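PDB 3GFF: IroE-like serine hydrolase from Shewanella oneidensis, which probably hydrolyses ester bonds as a serine hydrolase of the esterase D family, with the alpha/beta-hydrolase fold. Local coordinates for residues Ala42-Tyr47 and Arg134-Asn139; Asn139-His144 and Pro160-Tyr165; Ala31-Tyr36 and Lys75-Gly80; Tyr47-Glu52 and Val79-Thr84. One frame throughout, in Å; residues are numbered along the deposited sequence.

Contact 1 (Ala42-Tyr47 and Arg134-Asn139); sequences AYPVVY and RTNGIN
Asn136 packs against Ala42, Tyr43 and Pro44, and its side chain can be followed atom by atom across the contact. Asn136 CB lies 3.8 Å from Ala42 CB. With chi1 at 75°, CG stands between the backbone N and the carbonyl carbon, which brings Asn136 CG to 3.4 Å from Tyr43 C, against the peptide leading into Pro44. The amide then divides: Asn136 ND2 rests 3.4 Å from Pro44 CD and holds, weakly, a water that donates to Ala42 O. Asn136 OD1 turns back to accept from Ile138 N at 2.9 Å, an Asx turn that spans the corner at Gly137. An alanine here would keep CB beside Ala42 but would probably leave Ile138 N without this acceptor and the corner freer to move. Backbone bonds flank the corner: Tyr43 N donates to Arg134 O, Asn136 N to Tyr43 O at 2.8 Å, and Val45 N to Ile138 O. Val45 CG2 and Thr135 CG2 meet tightly at 3.5 Å. A second water joins Tyr47 OH to Asn139 OD1, while Asn139 ND2 turns to Leu161. The bridges Tyr43-Thr135 and Val45-Asn139 are both parallel but differ by two residues in register, a beta bulge as strand 43-48 passes from pairing with strand 135-136 to pairing with strand 138-144, in the central sheet of the alpha/beta-hydrolase fold.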
loop_
_atom_site.group_PDB
_atom_site.type_symbol
_atom_site.label_atom_id
_atom_site.label_comp_id
_atom_site.label_asym_id
_atom_site.label_seq_id
_atom_site.Cartn_x
_atom_site.Cartn_y
_atom_site.Cartn_z
ATOM N N ALA A 42 1.521 25.601 -5.876
ATOM C CA ALA A 42 0.315 25.061 -6.488
ATOM C C ALA A 42 0.637 23.600 -6.725
ATOM O O ALA A 42 1.735 23.293 -7.140
ATOM C CB ALA A 42 -0.013 25.785 -7.807
ATOM N N TYR A 43 -0.333 22.721 -6.481
ATOM C CA TYR A 43 -0.175 21.263 -6.575
ATOM C C TYR A 43 -1.064 20.605 -7.643
ATOM O O TYR A 43 -2.077 21.164 -8.053
ATOM C CB TYR A 43 -0.542 20.662 -5.217
ATOM C CG TYR A 43 0.340 21.188 -4.109
ATOM C CD1 TYR A 43 1.576 20.596 -3.839
ATOM C CD2 TYR A 43 -0.026 22.307 -3.379
ATOM C CE1 TYR A 43 2.408 21.098 -2.846
ATOM C CE2 TYR A 43 0.792 22.820 -2.366
ATOM C CZ TYR A 43 2.009 22.220 -2.116
ATOM O OH TYR A 43 2.837 22.720 -1.142
ATOM N N PRO A 44 -0.674 19.405 -8.104
ATOM C CA PRO A 44 -1.585 18.657 -8.958
ATOM C C PRO A 44 -2.758 18.153 -8.147
ATOM O O PRO A 44 -2.712 18.133 -6.915
ATOM C CB PRO A 44 -0.758 17.459 -9.428
ATOM C CG PRO A 44 0.542 17.533 -8.709
ATOM C CD PRO A 44 0.598 18.699 -7.849
ATOM N N VAL A 45 -3.801 17.703 -8.827
ATOM C CA VAL A 45 -4.974 17.203 -8.136
ATOM C C VAL A 45 -5.226 15.787 -8.602
ATOM O O VAL A 45 -5.351 15.532 -9.805
ATOM C CB VAL A 45 -6.226 18.069 -8.387
ATOM C CG1 VAL A 45 -7.447 17.555 -7.500
ATOM C CG2 VAL A 45 -5.932 19.554 -8.123
ATOM N N VAL A 46 -5.297 14.867 -7.641
ATOM C CA VAL A 46 -5.579 13.459 -7.943
ATOM C C VAL A 46 -7.013 13.213 -7.505
ATOM O O VAL A 46 -7.361 13.251 -6.317
ATOM C CB VAL A 46 -4.546 12.464 -7.302
ATOM C CG1 VAL A 46 -4.933 11.036 -7.588
ATOM C CG2 VAL A 46 -3.108 12.688 -7.886
ATOM N N TYR A 47 -7.869 13.011 -8.491
ATOM C CA TYR A 47 -9.291 12.711 -8.227
ATOM C C TYR A 47 -9.502 11.207 -8.122
ATOM O O TYR A 47 -9.199 10.496 -9.058
ATOM C CB TYR A 47 -10.159 13.256 -9.354
ATOM C CG TYR A 47 -10.311 14.775 -9.378
ATOM C CD1 TYR A 47 -9.383 15.564 -10.033
ATOM C CD2 TYR A 47 -11.426 15.402 -8.827
ATOM C CE1 TYR A 47 -9.528 16.905 -10.116
ATOM C CE2 TYR A 47 -11.581 16.757 -8.885
ATOM C CZ TYR A 47 -10.619 17.510 -9.532
ATOM O OH TYR A 47 -10.719 18.869 -9.641
ATOM N N ARG A 134 -5.011 25.977 -4.409
ATOM C CA ARG A 134 -3.955 26.303 -5.360
ATOM C C ARG A 134 -3.559 25.053 -6.138
ATOM O O ARG A 134 -2.775 24.208 -5.653
ATOM C CB ARG A 134 -2.753 26.898 -4.634
ATOM C CG ARG A 134 -3.080 28.220 -3.892
ATOM C CD ARG A 134 -1.778 28.862 -3.326
ATOM N NE ARG A 134 -0.949 27.850 -2.679
ATOM C CZ ARG A 134 -1.036 27.463 -1.410
ATOM N NH1 ARG A 134 -1.856 28.047 -0.565
ATOM N NH2 ARG A 134 -0.244 26.500 -0.969
ATOM N N THR A 135 -4.145 24.936 -7.331
ATOM C CA THR A 135 -3.930 23.807 -8.218
ATOM C C THR A 135 -3.031 24.239 -9.372
ATOM O O THR A 135 -3.100 25.379 -9.824
ATOM C CB THR A 135 -5.259 23.276 -8.746
ATOM O OG1 THR A 135 -5.862 24.249 -9.619
ATOM C CG2 THR A 135 -6.187 22.971 -7.555
ATOM N N ASN A 136 -2.231 23.315 -9.881
ATOM C CA ASN A 136 -1.207 23.646 -10.893
ATOM C C ASN A 136 -1.450 23.244 -12.349
ATOM O O ASN A 136 -0.530 23.351 -13.169
ATOM C CB ASN A 136 0.160 23.113 -10.448
ATOM C CG ASN A 136 0.307 21.607 -10.609
ATOM O OD1 ASN A 136 -0.517 20.952 -11.247
ATOM N ND2 ASN A 136 1.415 21.059 -10.082
ATOM N N GLY A 137 -2.653 22.776 -12.662
ATOM C CA GLY A 137 -2.990 22.422 -14.046
ATOM C C GLY A 137 -2.816 20.966 -14.395
ATOM O O GLY A 137 -3.229 20.536 -15.451
ATOM N N ILE A 138 -2.197 20.200 -13.506
ATOM C CA ILE A 138 -2.036 18.767 -13.704
ATOM C C ILE A 138 -3.125 18.024 -12.921
ATOM O O ILE A 138 -3.141 18.049 -11.679
ATOM C CB ILE A 138 -0.608 18.308 -13.284
ATOM C CG1 ILE A 138 0.454 19.084 -14.085
ATOM C CG2 ILE A 138 -0.429 16.823 -13.505
ATOM C CD1 ILE A 138 0.293 18.967 -15.596
ATOM N N ASN A 139 -4.052 17.406 -13.654
ATOM C CA ASN A 139 -5.157 16.675 -13.039
ATOM C C ASN A 139 -5.122 15.211 -13.451
ATOM O O ASN A 139 -5.036 14.908 -14.654
ATOM C CB ASN A 139 -6.497 17.275 -13.465
ATOM C CG ASN A 139 -6.608 18.723 -13.128
ATOM O OD1 ASN A 139 -6.571 19.103 -11.960
ATOM N ND2 ASN A 139 -6.726 19.560 -14.155
HETATM O O HOH W 1 3.307 23.864 -9.536
HETATM O O HOH W 2 -8.719 20.304 -10.853
#

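Contact 2 (Asn139-His144 and Pro160-Tyr165); sequences NVLVGH and PLFSAY
Leu161 opens the contact by accepting through its carbonyl: Asn139 ND2 donates to Leu161 O at 2.8 Å, with the acceptor close to the amide plane. The Leu161 side chain crosses that of Asn139 at about a right angle, bringing Leu161 CD1 to 3.5 Å from Asn139 ND2. Phe162 follows, its CG anti to the carbonyl carbon (chi1 -58°), which sets the ring against Leu141. Leu141 CB sits over one face of the Phe162 ring, 3.8 Å from the centroid and 16° off the normal, a CH-pi contact, while Leu161 CD2 lies on the opposite face, so the ring is layered between two leucines. An alanine in place of Phe162 would probably open a gap between Leu141 and Leu161 and let both side chains shift. The chain then enters the parallel pairing of a beta-alpha-beta unit, strand 138-144, helix 146-156 and strand 164-168. Gly143, next to last in the first strand, fits the GxSxG pattern of a nucleophile elbow, as in alpha/beta hydrolases. Ser163 N donates to Asn139 O at 3.0 Å, and Ser163 OG shares a water with Asn139 N. Ala164 O takes the Leu141 N-H at 3.0 Å, and Ala164 CB meets Val140 CG2 on the face covered by Leu262 of helix 250-263. Tyr165 falls on the other face, where its side chain meets that of Leu141 at a slant, with Tyr165 CD1 3.9 Å from Leu141 CB.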
loop_
_atom_site.group_PDB
_atom_site.type_symbol
_atom_site.label_atom_id
_atom_site.label_comp_id
_atom_site.label_asym_id
_atom_site.label_seq_id
_atom_site.Cartn_x
_atom_site.Cartn_y
_atom_site.Cartn_z
ATOM N N ASN A 139 -4.052 17.406 -13.654
ATOM C CA ASN A 139 -5.157 16.675 -13.039
ATOM C C ASN A 139 -5.122 15.211 -13.451
ATOM O O ASN A 139 -5.036 14.908 -14.654
ATOM C CB ASN A 139 -6.497 17.275 -13.465
ATOM C CG ASN A 139 -6.608 18.723 -13.128
ATOM O OD1 ASN A 139 -6.571 19.103 -11.960
ATOM N ND2 ASN A 139 -6.726 19.560 -14.155
ATOM N N VAL A 140 -5.254 14.333 -12.454
ATOM C CA VAL A 140 -5.192 12.884 -12.624
ATOM C C VAL A 140 -6.511 12.260 -12.169
ATOM O O VAL A 140 -7.039 12.655 -11.162
ATOM C CB VAL A 140 -3.996 12.280 -11.788
ATOM C CG1 VAL A 140 -3.946 10.728 -11.863
ATOM C CG2 VAL A 140 -2.665 12.896 -12.239
ATOM N N LEU A 141 -7.044 11.308 -12.935
ATOM C CA LEU A 141 -8.272 10.590 -12.566
ATOM C C LEU A 141 -7.886 9.146 -12.305
ATOM O O LEU A 141 -7.210 8.511 -13.160
ATOM C CB LEU A 141 -9.366 10.684 -13.654
ATOM C CG LEU A 141 -10.740 10.004 -13.389
ATOM C CD1 LEU A 141 -11.435 10.573 -12.155
ATOM C CD2 LEU A 141 -11.642 10.154 -14.616
ATOM N N VAL A 142 -8.298 8.640 -11.129
ATOM C CA VAL A 142 -8.071 7.250 -10.708
ATOM C C VAL A 142 -9.444 6.529 -10.586
ATOM O O VAL A 142 -10.283 6.879 -9.750
ATOM C CB VAL A 142 -7.268 7.149 -9.363
ATOM C CG1 VAL A 142 -7.030 5.688 -8.953
ATOM C CG2 VAL A 142 -5.944 7.924 -9.439
ATOM N N GLY A 143 -9.674 5.555 -11.465
ATOM C CA GLY A 143 -10.908 4.801 -11.497
ATOM C C GLY A 143 -10.604 3.316 -11.391
ATOM O O GLY A 143 -9.700 2.813 -12.056
ATOM N N HIS A 144 -11.345 2.629 -10.519
ATOM C CA HIS A 144 -11.212 1.205 -10.293
ATOM C C HIS A 144 -12.554 0.543 -10.577
ATOM O O HIS A 144 -13.618 1.105 -10.220
ATOM C CB HIS A 144 -10.822 0.971 -8.836
ATOM C CG HIS A 144 -10.906 -0.453 -8.400
ATOM N ND1 HIS A 144 -11.933 -0.919 -7.619
ATOM C CD2 HIS A 144 -10.113 -1.520 -8.667
ATOM C CE1 HIS A 144 -11.752 -2.209 -7.395
ATOM N NE2 HIS A 144 -10.666 -2.605 -8.033
ATOM N N PRO A 160 -10.961 17.719 -21.623
ATOM C CA PRO A 160 -9.742 18.529 -21.454
ATOM C C PRO A 160 -9.153 18.697 -20.047
ATOM O O PRO A 160 -7.982 19.021 -19.933
ATOM C CB PRO A 160 -10.139 19.877 -22.094
ATOM C CG PRO A 160 -11.594 19.948 -21.965
ATOM C CD PRO A 160 -12.119 18.547 -22.032
ATOM N N LEU A 161 -9.949 18.459 -19.007
ATOM C CA LEU A 161 -9.536 18.616 -17.622
ATOM C C LEU A 161 -8.361 17.712 -17.193
ATOM O O LEU A 161 -7.453 18.166 -16.471
ATOM C CB LEU A 161 -10.715 18.280 -16.694
ATOM C CG LEU A 161 -10.488 18.339 -15.178
ATOM C CD1 LEU A 161 -10.130 19.788 -14.741
ATOM C CD2 LEU A 161 -11.685 17.828 -14.358
ATOM N N PHE A 162 -8.414 16.439 -17.603
ATOM C CA PHE A 162 -7.456 15.444 -17.129
ATOM C C PHE A 162 -6.333 15.164 -18.135
ATOM O O PHE A 162 -6.603 15.028 -19.304
ATOM C CB PHE A 162 -8.145 14.090 -16.838
ATOM C CG PHE A 162 -9.254 14.144 -15.836
ATOM C CD1 PHE A 162 -8.989 14.304 -14.496
ATOM C CD2 PHE A 162 -10.578 13.976 -16.228
ATOM C CE1 PHE A 162 -10.029 14.323 -13.546
ATOM C CE2 PHE A 162 -11.624 14.000 -15.280
ATOM C CZ PHE A 162 -11.335 14.174 -13.948
ATOM N N SER A 163 -5.088 15.064 -17.661
ATOM C CA SER A 163 -3.943 14.691 -18.532
ATOM C C SER A 163 -3.524 13.232 -18.345
ATOM O O SER A 163 -2.845 12.656 -19.207
ATOM C CB SER A 163 -2.732 15.594 -18.290
ATOM O OG SER A 163 -2.423 15.667 -16.907
ATOM N N ALA A 164 -3.932 12.645 -17.236
ATOM C CA ALA A 164 -3.502 11.284 -16.871
ATOM C C ALA A 164 -4.626 10.519 -16.257
ATOM O O ALA A 164 -5.401 11.057 -15.434
ATOM C CB ALA A 164 -2.302 11.322 -15.844
ATOM N N TYR A 165 -4.656 9.236 -16.579
ATOM C CA TYR A 165 -5.667 8.328 -16.072
ATOM C C TYR A 165 -5.049 7.027 -15.558
ATOM O O TYR A 165 -4.125 6.457 -16.158
ATOM C CB TYR A 165 -6.654 7.968 -17.190
ATOM C CG TYR A 165 -7.381 9.143 -17.827
ATOM C CD1 TYR A 165 -8.545 9.621 -17.268
ATOM C CD2 TYR A 165 -6.924 9.744 -18.986
ATOM C CE1 TYR A 165 -9.220 10.686 -17.819
ATOM C CE2 TYR A 165 -7.629 10.807 -19.575
ATOM C CZ TYR A 165 -8.778 11.263 -18.967
ATOM O OH TYR A 165 -9.535 12.302 -19.446
HETATM O O HOH W 3 -4.036 17.925 -16.441
#

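Contact 3 (Ala31-Tyr36 and Lys75-Gly80); sequences ALPEGY and KVIIVG
Ala31 and Ile78 form an antiparallel hydrogen-bonded pair where strand 24-31 ends beside strand 77-81, and the chain beyond Ala31 leaves the sheet as a turn packed on the lead-in to strand 77-81. The evidence for pairing is a reciprocal couple of bonds: Ala31 N donates to Ile78 O at 2.8 Å, and Ile78 N to Ala31 O at 2.9 Å and 170°. Ala31 CB and Ile78 CB stand 3.9 Å apart on the same face. Pro33, which has no N-H to extend the ladder, lays its ring on the next carbonyl instead, with both Pro33 CB and Pro33 CD 3.4 Å from Val76 O. The same ring reaches Lys75, where Pro33 CB meets Lys75 CB at 3.7 Å. A type II turn from Pro33 to Tyr36 follows, closed by Tyr36 N on Pro33 O, with Gly35 at a positive phi of 88°. Lys75 CE comes 3.6 Å from Glu34 CG; the charges themselves stay apart, Glu34 OE2 lying 4.8 Å from Lys75 NZ. The Tyr36 ring carries Leu32 CD2 over the centre of one face and makes a cation-pi contact with Arg134. Phe55 of helix 51-65 packs on both Ala31 and Ile78, Ala59 and Leu62 of that helix also touch Ile78, and strand 43-48 borders strand 77-81 on its other edge.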
loop_
_atom_site.group_PDB
_atom_site.type_symbol
_atom_site.label_atom_id
_atom_site.label_comp_id
_atom_site.label_asym_id
_atom_site.label_seq_id
_atom_site.Cartn_x
_atom_site.Cartn_y
_atom_site.Cartn_z
ATOM N N ALA A 31 -7.930 15.966 0.778
ATOM C CA ALA A 31 -6.743 15.806 1.620
ATOM C C ALA A 31 -5.747 16.785 1.011
ATOM O O ALA A 31 -5.501 16.740 -0.202
ATOM C CB ALA A 31 -6.187 14.369 1.576
ATOM N N LEU A 32 -5.238 17.706 1.834
ATOM C CA LEU A 32 -4.276 18.697 1.388
ATOM C C LEU A 32 -2.865 18.139 1.665
ATOM O O LEU A 32 -2.651 17.447 2.639
ATOM C CB LEU A 32 -4.500 20.039 2.119
ATOM C CG LEU A 32 -5.794 20.803 1.806
ATOM C CD1 LEU A 32 -5.884 22.023 2.690
ATOM C CD2 LEU A 32 -5.882 21.232 0.314
ATOM N N PRO A 33 -1.902 18.441 0.798
ATOM C CA PRO A 33 -0.580 17.923 1.056
ATOM C C PRO A 33 0.027 18.562 2.279
ATOM O O PRO A 33 -0.391 19.652 2.708
ATOM C CB PRO A 33 0.205 18.317 -0.200
ATOM C CG PRO A 33 -0.461 19.452 -0.718
ATOM C CD PRO A 33 -1.930 19.267 -0.420
ATOM N N GLU A 34 0.968 17.868 2.904
ATOM C CA GLU A 34 1.606 18.450 4.036
ATOM C C GLU A 34 2.470 19.596 3.494
ATOM O O GLU A 34 3.031 19.517 2.391
ATOM C CB GLU A 34 2.311 17.434 4.928
ATOM C CG GLU A 34 3.330 16.504 4.357
ATOM C CD GLU A 34 3.764 15.411 5.398
ATOM O OE1 GLU A 34 3.558 15.574 6.626
ATOM O OE2 GLU A 34 4.302 14.366 4.977
ATOM N N GLY A 35 2.486 20.680 4.271
ATOM C CA GLY A 35 3.135 21.926 3.925
ATOM C C GLY A 35 2.215 22.856 3.143
ATOM O O GLY A 35 2.603 23.978 2.867
ATOM N N TYR A 36 1.004 22.404 2.782
ATOM C CA TYR A 36 0.085 23.230 1.993
ATOM C C TYR A 36 -0.006 24.709 2.443
ATOM O O TYR A 36 0.277 25.616 1.658
ATOM C CB TYR A 36 -1.315 22.607 1.914
ATOM C CG TYR A 36 -2.192 23.409 0.991
ATOM C CD1 TYR A 36 -2.094 23.273 -0.404
ATOM C CD2 TYR A 36 -3.090 24.346 1.499
ATOM C CE1 TYR A 36 -2.884 24.060 -1.259
ATOM C CE2 TYR A 36 -3.874 25.117 0.653
ATOM C CZ TYR A 36 -3.773 24.982 -0.710
ATOM O OH TYR A 36 -4.561 25.787 -1.515
ATOM N N LYS A 75 4.093 16.024 -3.878
ATOM C CA LYS A 75 2.913 16.336 -3.080
ATOM C C LYS A 75 1.708 16.592 -3.996
ATOM O O LYS A 75 1.850 17.181 -5.029
ATOM C CB LYS A 75 3.200 17.567 -2.218
ATOM C CG LYS A 75 4.332 17.387 -1.174
ATOM C CD LYS A 75 3.887 16.509 -0.067
ATOM C CE LYS A 75 4.865 16.480 1.130
ATOM N NZ LYS A 75 6.176 15.857 0.818
ATOM N N VAL A 76 0.524 16.116 -3.632
ATOM C CA VAL A 76 -0.689 16.356 -4.424
ATOM C C VAL A 76 -1.869 16.716 -3.514
ATOM O O VAL A 76 -1.806 16.499 -2.312
ATOM C CB VAL A 76 -1.102 15.116 -5.218
ATOM C CG1 VAL A 76 0.047 14.670 -6.172
ATOM C CG2 VAL A 76 -1.501 13.966 -4.263
ATOM N N ILE A 77 -2.909 17.285 -4.128
ATOM C CA ILE A 77 -4.210 17.551 -3.521
ATOM C C ILE A 77 -5.016 16.302 -3.909
ATOM O O ILE A 77 -5.052 15.929 -5.074
ATOM C CB ILE A 77 -4.893 18.826 -4.106
ATOM C CG1 ILE A 77 -4.118 20.094 -3.679
ATOM C CG2 ILE A 77 -6.377 18.935 -3.668
ATOM C CD1 ILE A 77 -4.512 21.355 -4.401
ATOM N N ILE A 78 -5.571 15.610 -2.912
ATOM C CA ILE A 78 -6.350 14.397 -3.154
ATOM C C ILE A 78 -7.831 14.720 -3.001
ATOM O O ILE A 78 -8.243 15.259 -1.961
ATOM C CB ILE A 78 -5.998 13.268 -2.171
ATOM C CG1 ILE A 78 -4.474 13.132 -2.060
ATOM C CG2 ILE A 78 -6.617 11.944 -2.651
ATOM C CD1 ILE A 78 -4.016 12.105 -1.083
ATOM N N VAL A 79 -8.602 14.467 -4.060
ATOM C CA VAL A 79 -10.041 14.649 -4.039
ATOM C C VAL A 79 -10.727 13.284 -4.185
ATOM O O VAL A 79 -10.549 12.636 -5.187
ATOM C CB VAL A 79 -10.525 15.590 -5.160
ATOM C CG1 VAL A 79 -12.059 15.720 -5.109
ATOM C CG2 VAL A 79 -9.912 16.942 -4.964
ATOM N N GLY A 80 -11.467 12.853 -3.157
ATOM C CA GLY A 80 -12.251 11.607 -3.190
ATOM C C GLY A 80 -13.719 11.924 -3.471
ATOM O O GLY A 80 -14.350 12.697 -2.741
#

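Contact 4 (Tyr47-Glu52 and Val79-Thr84); sequences YLLDGE and VGIHNT
Leu48 is bonded through both its N and its O to strand 77-81: Leu48 N donates to Val79 O at 2.7 Å, and Leu48 O accepts from Ile81 N at 2.8 Å. This parallel pairing belongs to a beta-alpha-beta unit, strand 43-48, helix 51-65 and strand 77-81. Where the first strand gives way to the helix, Gly51 N takes over, reaching Ile81 O at 2.8 Å from 44° above the carbonyl plane. Gly51, without a side chain, lies close beside strand 77-81. Asp50 N is satisfied by Tyr90 OH, while Asp50 OD1 forms a salt bridge with Arg86 and also receives a weak hydrogen bond (130°) from Asn83 ND2. Asn83 ND2 also makes a weak hydrogen bond to Glu52 OE1, 3.3 Å away; the very short approach of Asn83 N to Glu52 OE2 is doubtful, since that oxygen is crowded in the model. The apolar share lies on the face turned to helix 114-132, where the Tyr47 ring runs beside Val79, with Tyr47 CD2 3.8 Å from Val79 CB. Ile81 CD1 completes this patch, 4.1 Å from both Tyr47 CD2 and Leu49 CD2.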
loop_
_atom_site.group_PDB
_atom_site.type_symbol
_atom_site.label_atom_id
_atom_site.label_comp_id
_atom_site.label_asym_id
_atom_site.label_seq_id
_atom_site.Cartn_x
_atom_site.Cartn_y
_atom_site.Cartn_z
ATOM N N TYR A 47 -7.869 13.011 -8.491
ATOM C CA TYR A 47 -9.291 12.711 -8.227
ATOM C C TYR A 47 -9.502 11.207 -8.122
ATOM O O TYR A 47 -9.199 10.496 -9.058
ATOM C CB TYR A 47 -10.159 13.256 -9.354
ATOM C CG TYR A 47 -10.311 14.775 -9.378
ATOM C CD1 TYR A 47 -9.383 15.564 -10.033
ATOM C CD2 TYR A 47 -11.426 15.402 -8.827
ATOM C CE1 TYR A 47 -9.528 16.905 -10.116
ATOM C CE2 TYR A 47 -11.581 16.757 -8.885
ATOM C CZ TYR A 47 -10.619 17.510 -9.532
ATOM O OH TYR A 47 -10.719 18.869 -9.641
ATOM N N LEU A 48 -10.003 10.733 -6.979
ATOM C CA LEU A 48 -10.262 9.310 -6.763
ATOM C C LEU A 48 -11.786 9.034 -6.786
ATOM O O LEU A 48 -12.537 9.626 -5.999
ATOM C CB LEU A 48 -9.706 8.853 -5.405
ATOM C CG LEU A 48 -8.259 9.229 -5.040
ATOM C CD1 LEU A 48 -8.006 8.809 -3.601
ATOM C CD2 LEU A 48 -7.199 8.583 -6.042
ATOM N N LEU A 49 -12.218 8.159 -7.703
ATOM C CA LEU A 49 -13.600 7.705 -7.765
ATOM C C LEU A 49 -13.820 6.646 -6.686
ATOM O O LEU A 49 -12.850 6.153 -6.109
ATOM C CB LEU A 49 -13.918 7.129 -9.139
ATOM C CG LEU A 49 -13.786 8.118 -10.296
ATOM C CD1 LEU A 49 -14.221 7.478 -11.594
ATOM C CD2 LEU A 49 -14.572 9.389 -10.023
ATOM N N ASP A 50 -15.091 6.307 -6.438
ATOM C CA ASP A 50 -15.493 5.375 -5.379
ATOM C C ASP A 50 -14.923 5.797 -4.053
ATOM O O ASP A 50 -14.460 4.962 -3.284
ATOM C CB ASP A 50 -15.070 3.937 -5.698
ATOM C CG ASP A 50 -15.901 3.332 -6.771
ATOM O OD1 ASP A 50 -17.150 3.499 -6.682
ATOM O OD2 ASP A 50 -15.326 2.718 -7.685
ATOM N N GLY A 51 -15.001 7.089 -3.769
ATOM C CA GLY A 51 -14.406 7.654 -2.558
ATOM C C GLY A 51 -14.843 7.061 -1.242
ATOM O O GLY A 51 -14.034 6.967 -0.348
ATOM N N GLU A 52 -16.108 6.633 -1.148
ATOM C CA GLU A 52 -16.692 6.065 0.094
ATOM C C GLU A 52 -15.941 4.837 0.526
ATOM O O GLU A 52 -15.787 4.600 1.685
ATOM C CB GLU A 52 -18.159 5.607 -0.070
ATOM C CG GLU A 52 -18.968 6.290 -1.141
ATOM C CD GLU A 52 -18.486 5.986 -2.534
ATOM O OE1 GLU A 52 -18.350 4.798 -2.918
ATOM O OE2 GLU A 52 -18.256 6.955 -3.270
ATOM N N VAL A 79 -8.602 14.467 -4.060
ATOM C CA VAL A 79 -10.041 14.649 -4.039
ATOM C C VAL A 79 -10.727 13.284 -4.185
ATOM O O VAL A 79 -10.549 12.636 -5.187
ATOM C CB VAL A 79 -10.525 15.590 -5.160
ATOM C CG1 VAL A 79 -12.059 15.720 -5.109
ATOM C CG2 VAL A 79 -9.912 16.942 -4.964
ATOM N N GLY A 80 -11.467 12.853 -3.157
ATOM C CA GLY A 80 -12.251 11.607 -3.190
ATOM C C GLY A 80 -13.719 11.924 -3.471
ATOM O O GLY A 80 -14.350 12.697 -2.741
ATOM N N ILE A 81 -14.274 11.338 -4.525
ATOM C CA ILE A 81 -15.661 11.622 -4.900
ATOM C C ILE A 81 -16.594 10.504 -4.429
ATOM O O ILE A 81 -16.417 9.347 -4.778
ATOM C CB ILE A 81 -15.788 11.866 -6.443
ATOM C CG1 ILE A 81 -14.759 12.889 -6.894
ATOM C CG2 ILE A 81 -17.215 12.365 -6.851
ATOM C CD1 ILE A 81 -14.732 13.088 -8.380
ATOM N N HIS A 82 -17.591 10.831 -3.614
ATOM C CA HIS A 82 -18.487 9.789 -3.170
ATOM C C HIS A 82 -19.544 9.558 -4.211
ATOM O O HIS A 82 -19.856 10.452 -4.981
ATOM C CB HIS A 82 -19.176 10.098 -1.850
ATOM C CG HIS A 82 -18.232 10.288 -0.727
ATOM N ND1 HIS A 82 -18.645 10.680 0.520
ATOM C CD2 HIS A 82 -16.880 10.197 -0.674
ATOM C CE1 HIS A 82 -17.591 10.775 1.315
ATOM N NE2 HIS A 82 -16.506 10.494 0.610
ATOM N N ASN A 83 -20.082 8.341 -4.198
ATOM C CA ASN A 83 -21.172 7.943 -5.044
ATOM C C ASN A 83 -22.552 8.189 -4.435
ATOM O O ASN A 83 -22.740 8.280 -3.215
ATOM C CB ASN A 83 -21.077 6.446 -5.337
ATOM C CG ASN A 83 -20.061 6.125 -6.376
ATOM O OD1 ASN A 83 -20.082 6.698 -7.455
ATOM N ND2 ASN A 83 -19.201 5.174 -6.091
ATOM N N THR A 84 -23.517 8.332 -5.330
ATOM C CA THR A 84 -24.916 8.340 -4.954
ATOM C C THR A 84 -25.421 7.135 -5.793
ATOM O O THR A 84 -25.474 6.008 -5.294
ATOM C CB THR A 84 -25.572 9.660 -5.288
ATOM O OG1 THR A 84 -25.561 9.853 -6.698
ATOM C CG2 THR A 84 -24.831 10.828 -4.599
#

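Overall arrangement
All four contacts bind strands of one mixed sheet. All are buried, contact 2 deepest, its centre about 4 Å from that of the chain, against 11 to 14 Å for the others; exposed residues enter only with Glu34 in contact 3 and Glu52 in contact 4. Contacts 1 and 2 share Asn139 and strand 138-144, and contacts 3 and 4 share Val79 and Gly80; contacts 1 and 4, which share Tyr47, pair strand 43-48 with 138-144 and 77-81, its two neighbours in the sheet. Contacts 1, 2 and 4 are parallel, contact 3 antiparallel. Chemistry changes with place: leucine and aromatic layering in contact 2, an Asx turn beside a bulge in contact 1, proline packing in contact 3, and carboxylates near the strand-helix junction in contact 4.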